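Local coordinates for transcription inhibitor protein Gfh1 (Thermus thermophilus, PDB 2F23) that inhibits all catalytic activities of RNA polymerase by partially occluding its substrate-binding site and preventing NTP binding, at residues E13-Q18 against K146-V151; V102-P107 against A128-R133. All coordinates share one frame; numbering follows the deposited sequence.

Interaction 1. Residues E13-Q18 against K146-V151; sequences ERLMQQ and KREFRV
The carboxylate of E148 meets the side-chain amide of Q18 nearly at right angles, their planes 79° apart. Q18 NE2 gives a hydrogen bond to E148 OE2 at 2.6 Å, and the N-H points almost straight at the oxygen, at 162°. The acceptor lies close to the amide plane of Q18. On the carboxylate, OE2 receives the bond on its syn lone pair, the side facing OE1. The guanidinium plane of R14 stands 88° to the carboxylate. E148 OE1 comes obliquely to R14 NH1 at 3.6 Å, a long salt bridge. L15 adds an apolar neighbour, with CD2 at 3.4 Å from E148 OE2.

The chains of Q18 and E148 both run extended, CG anti to the backbone N, and meet from opposite directions. The R14 chain instead bends at chi3 and slides past E148 the opposite way. R14 and Q18 are one helical turn apart, so both can reach the same carboxylate.

The contact joins helix 9-37 of the N-terminal coiled-coil region to strand 145-155 of the C-terminal domain. L95 touches both Q18 and E148, and L15 also packs on L69 of helix 46-71. A leucine in place of Q18 would probably leave E148 OE2 without its short N-H bond, with the distant R14 as the remaining polar mate on this helix. The domains thus meet here through one carboxylate held by an amide and, at long range, a guanidinium, with a leucine methyl alongside. Protonation of that shared carboxylate would probably weaken the salt bridge and could disturb the hydrogen bond.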
ATOM      1  N   GLU A  13      11.258   1.961   5.398  1.00  8.72           N
ATOM      2  CA  GLU A  13      11.363   0.809   6.292  1.00  8.51           C
ATOM      3  C   GLU A  13      10.165  -0.122   6.146  1.00  9.32           C
ATOM      4  O   GLU A  13      10.318  -1.339   6.029  1.00 10.38           O
ATOM      5  CB  GLU A  13      11.455   1.265   7.753  1.00 10.60           C
ATOM      6  CG  GLU A  13      11.527   0.101   8.750  1.00 12.92           C
ATOM      7  CD  GLU A  13      11.633   0.562  10.192  1.00 15.21           C
ATOM      8  OE1 GLU A  13      12.355   1.549  10.446  1.00 18.92           O
ATOM      9  OE2 GLU A  13      11.010  -0.069  11.070  1.00 15.78           O
ATOM     10  N   ARG A  14       8.968   0.447   6.162  1.00 10.79           N
ATOM     11  CA  ARG A  14       7.768  -0.367   6.043  1.00 10.80           C
ATOM     12  C   ARG A  14       7.728  -1.139   4.731  1.00 10.24           C
ATOM     13  O   ARG A  14       7.460  -2.338   4.728  1.00 10.96           O
ATOM     14  CB  ARG A  14       6.514   0.495   6.165  1.00 15.49           C
ATOM     15  CG  ARG A  14       6.401   1.234   7.486  1.00 19.18           C
ATOM     16  CD  ARG A  14       5.033   1.881   7.662  1.00 24.45           C
ATOM     17  NE  ARG A  14       4.042   0.959   8.213  1.00 29.80           N
ATOM     18  CZ  ARG A  14       3.499  -0.058   7.552  1.00 31.36           C
ATOM     19  NH1 ARG A  14       3.841  -0.301   6.295  1.00 34.58           N
ATOM     20  NH2 ARG A  14       2.607  -0.835   8.150  1.00 33.41           N
ATOM     21  N   LEU A  15       7.991  -0.455   3.622  1.00  9.19           N
ATOM     22  CA  LEU A  15       7.965  -1.115   2.326  1.00  9.61           C
ATOM     23  C   LEU A  15       9.052  -2.173   2.173  1.00  9.20           C
ATOM     24  O   LEU A  15       8.820  -3.209   1.552  1.00  9.47           O
ATOM     25  CB  LEU A  15       8.067  -0.078   1.202  1.00 10.47           C
ATOM     26  CG  LEU A  15       6.846   0.839   1.093  1.00 11.83           C
ATOM     27  CD1 LEU A  15       7.060   1.828  -0.037  1.00 13.18           C
ATOM     28  CD2 LEU A  15       5.591   0.010   0.842  1.00 13.41           C
ATOM     29  N   MET A  16      10.239  -1.920   2.721  1.00 10.55           N
ATOM     30  CA  MET A  16      11.313  -2.907   2.619  1.00 11.21           C
ATOM     31  C   MET A  16      10.942  -4.146   3.419  1.00 11.44           C
ATOM     32  O   MET A  16      11.197  -5.273   2.988  1.00 11.14           O
ATOM     33  CB  MET A  16      12.642  -2.348   3.132  1.00 12.96           C
ATOM     34  CG  MET A  16      13.808  -3.344   3.046  1.00 14.31           C
ATOM     35  SD  MET A  16      14.173  -3.927   1.349  1.00 13.43           S
ATOM     36  CE  MET A  16      14.491  -2.367   0.605  1.00 10.88           C
ATOM     37  N   GLN A  17      10.346  -3.937   4.589  1.00 11.14           N
ATOM     38  CA  GLN A  17       9.927  -5.061   5.421  1.00 12.51           C
ATOM     39  C   GLN A  17       8.859  -5.839   4.666  1.00 12.81           C
ATOM     40  O   GLN A  17       8.857  -7.067   4.671  1.00 12.48           O
ATOM     41  CB  GLN A  17       9.367  -4.573   6.761  1.00 14.69           C
ATOM     42  CG  GLN A  17      10.380  -3.808   7.600  1.00 20.30           C
ATOM     43  CD  GLN A  17       9.784  -3.228   8.869  1.00 21.65           C
ATOM     44  OE1 GLN A  17       8.667  -2.715   8.866  1.00 23.06           O
ATOM     45  NE2 GLN A  17      10.540  -3.292   9.959  1.00 25.79           N
ATOM     46  N   GLN A  18       7.953  -5.121   4.011  1.00 10.61           N
ATOM     47  CA  GLN A  18       6.901  -5.780   3.248  1.00 11.69           C
ATOM     48  C   GLN A  18       7.517  -6.585   2.112  1.00 11.28           C
ATOM     49  O   GLN A  18       7.074  -7.699   1.817  1.00 12.67           O
ATOM     50  CB  GLN A  18       5.921  -4.758   2.679  1.00 12.43           C
ATOM     51  CG  GLN A  18       4.744  -5.406   1.968  1.00 16.64           C
ATOM     52  CD  GLN A  18       3.778  -4.398   1.389  1.00 18.88           C
ATOM     53  OE1 GLN A  18       2.705  -4.759   0.905  1.00 21.85           O
ATOM     54  NE2 GLN A  18       4.154  -3.125   1.430  1.00 15.75           N
ATOM     55  N   LYS A 146      -9.182  -2.740   3.597  1.00 20.76           N
ATOM     56  CA  LYS A 146      -7.843  -2.356   4.030  1.00 20.40           C
ATOM     57  C   LYS A 146      -6.903  -2.230   2.835  1.00 19.58           C
ATOM     58  O   LYS A 146      -6.778  -3.153   2.032  1.00 20.50           O
ATOM     59  CB  LYS A 146      -7.303  -3.397   5.016  1.00 20.63           C
ATOM     60  CG  LYS A 146      -5.959  -3.066   5.650  1.00 24.90           C
ATOM     61  CD  LYS A 146      -5.488  -4.225   6.522  1.00 26.77           C
ATOM     62  CE  LYS A 146      -4.185  -3.911   7.245  1.00 28.86           C
ATOM     63  NZ  LYS A 146      -4.353  -2.828   8.253  1.00 31.59           N
ATOM     64  N   ARG A 147      -6.241  -1.084   2.725  1.00 17.92           N
ATOM     65  CA  ARG A 147      -5.313  -0.839   1.627  1.00 17.76           C
ATOM     66  C   ARG A 147      -4.104  -0.063   2.131  1.00 15.83           C
ATOM     67  O   ARG A 147      -4.191   0.661   3.122  1.00 14.09           O
ATOM     68  CB  ARG A 147      -6.003  -0.033   0.525  1.00 20.87           C
ATOM     69  CG  ARG A 147      -7.178  -0.737  -0.134  1.00 23.68           C
ATOM     70  CD  ARG A 147      -6.820  -1.338  -1.488  1.00 27.53           C
ATOM     71  NE  ARG A 147      -6.049  -2.580  -1.411  1.00 29.72           N
ATOM     72  CZ  ARG A 147      -4.737  -2.653  -1.201  1.00 31.17           C
ATOM     73  NH1 ARG A 147      -4.015  -1.552  -1.038  1.00 29.75           N
ATOM     74  NH2 ARG A 147      -4.139  -3.837  -1.172  1.00 31.63           N
ATOM     75  N   GLU A 148      -2.978  -0.220   1.444  1.00 13.90           N
ATOM     76  CA  GLU A 148      -1.755   0.479   1.818  1.00 12.96           C
ATOM     77  C   GLU A 148      -1.557   1.676   0.894  1.00 12.02           C
ATOM     78  O   GLU A 148      -1.689   1.555  -0.322  1.00 11.99           O
ATOM     79  CB  GLU A 148      -0.559  -0.473   1.722  1.00 16.07           C
ATOM     80  CG  GLU A 148       0.796   0.192   1.897  1.00 17.00           C
ATOM     81  CD  GLU A 148       1.937  -0.809   1.993  1.00 18.93           C
ATOM     82  OE1 GLU A 148       2.315  -1.184   3.122  1.00 22.35           O
ATOM     83  OE2 GLU A 148       2.447  -1.226   0.937  1.00 22.04           O
ATOM     84  N   PHE A 149      -1.254   2.833   1.476  1.00  9.71           N
ATOM     85  CA  PHE A 149      -1.048   4.049   0.694  1.00 10.50           C
ATOM     86  C   PHE A 149       0.177   4.834   1.117  1.00 10.28           C
ATOM     87  O   PHE A 149       0.525   4.883   2.292  1.00 10.50           O
ATOM     88  CB  PHE A 149      -2.239   5.004   0.822  1.00  9.52           C
ATOM     89  CG  PHE A 149      -3.499   4.505   0.191  1.00 13.75           C
ATOM     90  CD1 PHE A 149      -4.457   3.844   0.954  1.00 17.11           C
ATOM     91  CD2 PHE A 149      -3.738   4.708  -1.162  1.00 14.55           C
ATOM     92  CE1 PHE A 149      -5.639   3.393   0.375  1.00 19.00           C
ATOM     93  CE2 PHE A 149      -4.919   4.259  -1.751  1.00 16.84           C
ATOM     94  CZ  PHE A 149      -5.869   3.601  -0.978  1.00 18.02           C
ATOM     95  N   ARG A 150       0.814   5.463   0.139  1.00  9.82           N
ATOM     96  CA  ARG A 150       1.967   6.315   0.394  1.00  9.15           C
ATOM     97  C   ARG A 150       1.410   7.730   0.320  1.00  9.84           C
ATOM     98  O   ARG A 150       0.607   8.032  -0.562  1.00 10.23           O
ATOM     99  CB  ARG A 150       3.028   6.122  -0.690  1.00 10.22           C
ATOM    100  CG  ARG A 150       4.216   7.065  -0.588  1.00 10.74           C
ATOM    101  CD  ARG A 150       5.290   6.672  -1.591  1.00 11.91           C
ATOM    102  NE  ARG A 150       4.811   6.777  -2.964  1.00 15.66           N
ATOM    103  CZ  ARG A 150       4.895   7.878  -3.703  1.00 16.60           C
ATOM    104  NH1 ARG A 150       5.444   8.977  -3.203  1.00 20.05           N
ATOM    105  NH2 ARG A 150       4.431   7.879  -4.945  1.00 17.89           N
ATOM    106  N   VAL A 151       1.807   8.584   1.257  1.00  7.52           N
ATOM    107  CA  VAL A 151       1.347   9.970   1.260  1.00  6.86           C
ATOM    108  C   VAL A 151       2.170  10.726   0.224  1.00  7.79           C
ATOM    109  O   VAL A 151       3.384  10.845   0.353  1.00  6.82           O
ATOM    110  CB  VAL A 151       1.543  10.621   2.645  1.00  6.99           C
ATOM    111  CG1 VAL A 151       1.072  12.067   2.615  1.00  7.36           C
ATOM    112  CG2 VAL A 151       0.773   9.831   3.694  1.00  8.42           C
TER

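Interaction 2. Residues V102-P107 against A128-R133; sequences VQVVSP and ALLGHR
L129, the last residue of helix 124-129, reaches V102 tip to tip: its CD1 lies 3.9 Å from V102 CG2. The same CD1 is 4.3 Å from V104 CG2. One methyl of L129 therefore serves two valines that project from the same side of strand 99-105. V102 offers CG2 from the crowded position between its backbone N and carbonyl carbon. L130, the first residue to leave the helical conformation, comes next. Its CD2 approaches V104 CG1 at 4.1 Å, so V104 uses one methyl for each leucine. G131 follows within a type II beta turn from L129 to H132, closed by a bond from H132 N to L129 O at 3.1 Å. At its backbone angles a side chain would jam against the preceding carbonyl oxygen. H132 then turns to D136, which accepts a hydrogen bond from its ND1, while R133 binds the same carboxylate through its backbone N.

The contact is apolar and largely buried, L130 being its most open residue. It packs the end of helix 124-129 on the mixed sheet of the C-terminal GreA/GreB domain, of the FKBP clan. L129 also touches L138 and L140 of strand 137-142, and V102 touches V89 of strand 88-92.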
ATOM      1  N   VAL A 102      -8.166  12.563  -0.021  1.00 10.26           N
ATOM      2  CA  VAL A 102      -9.109  12.670   1.082  1.00  9.66           C
ATOM      3  C   VAL A 102      -8.863  13.963   1.830  1.00  9.32           C
ATOM      4  O   VAL A 102      -7.806  14.576   1.701  1.00 10.26           O
ATOM      5  CB  VAL A 102      -8.932  11.511   2.092  1.00 10.43           C
ATOM      6  CG1 VAL A 102      -9.116  10.178   1.402  1.00  9.70           C
ATOM      7  CG2 VAL A 102      -7.553  11.592   2.741  1.00 11.12           C
ATOM      8  N   GLN A 103      -9.856  14.389   2.596  1.00 10.41           N
ATOM      9  CA  GLN A 103      -9.696  15.573   3.414  1.00  9.78           C
ATOM     10  C   GLN A 103     -10.139  15.186   4.809  1.00 10.61           C
ATOM     11  O   GLN A 103     -11.233  14.651   4.994  1.00 10.13           O
ATOM     12  CB  GLN A 103     -10.541  16.751   2.917  1.00 12.52           C
ATOM     13  CG  GLN A 103     -10.414  17.958   3.839  1.00 12.59           C
ATOM     14  CD  GLN A 103     -11.159  19.183   3.352  1.00 14.24           C
ATOM     15  OE1 GLN A 103     -12.322  19.103   2.954  1.00 15.85           O
ATOM     16  NE2 GLN A 103     -10.494  20.336   3.402  1.00 17.67           N
ATOM     17  N   VAL A 104      -9.275  15.428   5.787  1.00  9.65           N
ATOM     18  CA  VAL A 104      -9.604  15.114   7.168  1.00  9.78           C
ATOM     19  C   VAL A 104     -10.522  16.225   7.672  1.00 11.55           C
ATOM     20  O   VAL A 104     -10.186  17.405   7.586  1.00 11.00           O
ATOM     21  CB  VAL A 104      -8.332  15.044   8.050  1.00  9.98           C
ATOM     22  CG1 VAL A 104      -8.716  14.814   9.494  1.00 11.93           C
ATOM     23  CG2 VAL A 104      -7.426  13.906   7.570  1.00 10.76           C
ATOM     24  N   VAL A 105     -11.692  15.846   8.178  1.00  9.78           N
ATOM     25  CA  VAL A 105     -12.649  16.830   8.670  1.00 11.24           C
ATOM     26  C   VAL A 105     -13.245  16.397  10.000  1.00 10.84           C
ATOM     27  O   VAL A 105     -12.989  15.292  10.474  1.00 11.34           O
ATOM     28  CB  VAL A 105     -13.802  17.030   7.659  1.00 11.20           C
ATOM     29  CG1 VAL A 105     -13.251  17.557   6.334  1.00 11.99           C
ATOM     30  CG2 VAL A 105     -14.528  15.707   7.428  1.00 10.01           C
ATOM     31  N   SER A 106     -14.035  17.272  10.609  1.00 12.38           N
ATOM     32  CA  SER A 106     -14.675  16.919  11.869  1.00 11.89           C
ATOM     33  C   SER A 106     -15.734  15.862  11.584  1.00 12.69           C
ATOM     34  O   SER A 106     -16.254  15.773  10.472  1.00 13.44           O
ATOM     35  CB  SER A 106     -15.311  18.149  12.516  1.00 15.84           C
ATOM     36  OG  SER A 106     -14.308  19.035  12.981  1.00 23.03           O
ATOM     37  N   PRO A 107     -16.064  15.036  12.586  1.00 12.05           N
ATOM     38  CA  PRO A 107     -17.065  13.979  12.431  1.00 13.63           C
ATOM     39  C   PRO A 107     -18.354  14.410  11.733  1.00 13.06           C
ATOM     40  O   PRO A 107     -18.860  13.699  10.869  1.00 15.53           O
ATOM     41  CB  PRO A 107     -17.301  13.527  13.867  1.00 14.33           C
ATOM     42  CG  PRO A 107     -15.937  13.655  14.460  1.00 13.84           C
ATOM     43  CD  PRO A 107     -15.486  15.010  13.944  1.00 14.82           C
ATOM     44  N   ALA A 128      -5.631   7.335  11.680  1.00 10.36           N
ATOM     45  CA  ALA A 128      -4.428   6.737  11.115  1.00 10.98           C
ATOM     46  C   ALA A 128      -3.633   7.738  10.278  1.00 10.86           C
ATOM     47  O   ALA A 128      -2.427   7.579  10.093  1.00 13.48           O
ATOM     48  CB  ALA A 128      -4.803   5.524  10.264  1.00 11.66           C
ATOM     49  N   LEU A 129      -4.310   8.768   9.781  1.00  9.85           N
ATOM     50  CA  LEU A 129      -3.676   9.793   8.951  1.00  9.26           C
ATOM     51  C   LEU A 129      -3.082  10.940   9.768  1.00  8.04           C
ATOM     52  O   LEU A 129      -2.037  11.490   9.423  1.00  7.35           O
ATOM     53  CB  LEU A 129      -4.697  10.360   7.959  1.00  9.26           C
ATOM     54  CG  LEU A 129      -5.098   9.474   6.776  1.00 10.67           C
ATOM     55  CD1 LEU A 129      -6.386   9.991   6.149  1.00 12.32           C
ATOM     56  CD2 LEU A 129      -3.964   9.453   5.762  1.00 11.72           C
ATOM     57  N   LEU A 130      -3.745  11.295  10.860  1.00  9.19           N
ATOM     58  CA  LEU A 130      -3.280  12.388  11.705  1.00  8.37           C
ATOM     59  C   LEU A 130      -1.808  12.309  12.097  1.00  8.85           C
ATOM     60  O   LEU A 130      -1.324  11.267  12.549  1.00  9.66           O
ATOM     61  CB  LEU A 130      -4.121  12.464  12.979  1.00  7.88           C
ATOM     62  CG  LEU A 130      -5.601  12.826  12.842  1.00  8.18           C
ATOM     63  CD1 LEU A 130      -6.255  12.812  14.221  1.00 10.30           C
ATOM     64  CD2 LEU A 130      -5.738  14.207  12.215  1.00  8.64           C
ATOM     65  N   GLY A 131      -1.101  13.420  11.911  1.00  8.22           N
ATOM     66  CA  GLY A 131       0.297  13.492  12.288  1.00  8.19           C
ATOM     67  C   GLY A 131       1.315  12.942  11.313  1.00  7.40           C
ATOM     68  O   GLY A 131       2.514  12.949  11.606  1.00 10.54           O
ATOM     69  N   HIS A 132       0.859  12.471  10.159  1.00  6.95           N
ATOM     70  CA  HIS A 132       1.781  11.915   9.179  1.00  6.59           C
ATOM     71  C   HIS A 132       2.194  12.918   8.121  1.00  7.87           C
ATOM     72  O   HIS A 132       1.555  13.957   7.951  1.00  6.29           O
ATOM     73  CB  HIS A 132       1.184  10.653   8.566  1.00  7.52           C
ATOM     74  CG  HIS A 132       1.167   9.500   9.517  1.00  8.78           C
ATOM     75  ND1 HIS A 132       2.321   8.875   9.940  1.00 14.69           N
ATOM     76  CD2 HIS A 132       0.151   8.909  10.189  1.00 13.78           C
ATOM     77  CE1 HIS A 132       2.015   7.950  10.834  1.00 16.01           C
ATOM     78  NE2 HIS A 132       0.707   7.951  11.003  1.00 17.48           N
ATOM     79  N   ARG A 133       3.278  12.600   7.422  1.00  7.58           N
ATOM     80  CA  ARG A 133       3.836  13.496   6.416  1.00  6.30           C
ATOM     81  C   ARG A 133       4.020  12.841   5.060  1.00  7.65           C
ATOM     82  O   ARG A 133       3.856  11.634   4.912  1.00  7.65           O
ATOM     83  CB  ARG A 133       5.191  14.011   6.908  1.00  7.23           C
ATOM     84  CG  ARG A 133       5.109  14.803   8.202  1.00  6.89           C
ATOM     85  CD  ARG A 133       6.492  15.137   8.739  1.00  9.82           C
ATOM     86  NE  ARG A 133       6.410  15.905   9.981  1.00 10.46           N
ATOM     87  CZ  ARG A 133       6.265  17.225  10.042  1.00 12.39           C
ATOM     88  NH1 ARG A 133       6.188  17.947   8.932  1.00 12.76           N
ATOM     89  NH2 ARG A 133       6.193  17.824  11.223  1.00 13.16           N
TER

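The centres of the two interactions are 17 Å apart, and both reach the mixed sheet of the C-terminal domain. Interaction 1 uses strand 145-155 and interaction 2 uses strand 99-105, with strand 88-92 between them in the sheet. Along the chain, interaction 2 is nested inside the loop closed by interaction 1. They touch directly where V151 CB packs against R133 O at 3.4 Å. Their roles in the fold differ. Interaction 2 packs helix 124-129 on the sheet within one domain, while interaction 1 ties that domain to the coiled coil. Known pH-dependent reorientation of Gfh1 would be expected to bear more on the interdomain contact.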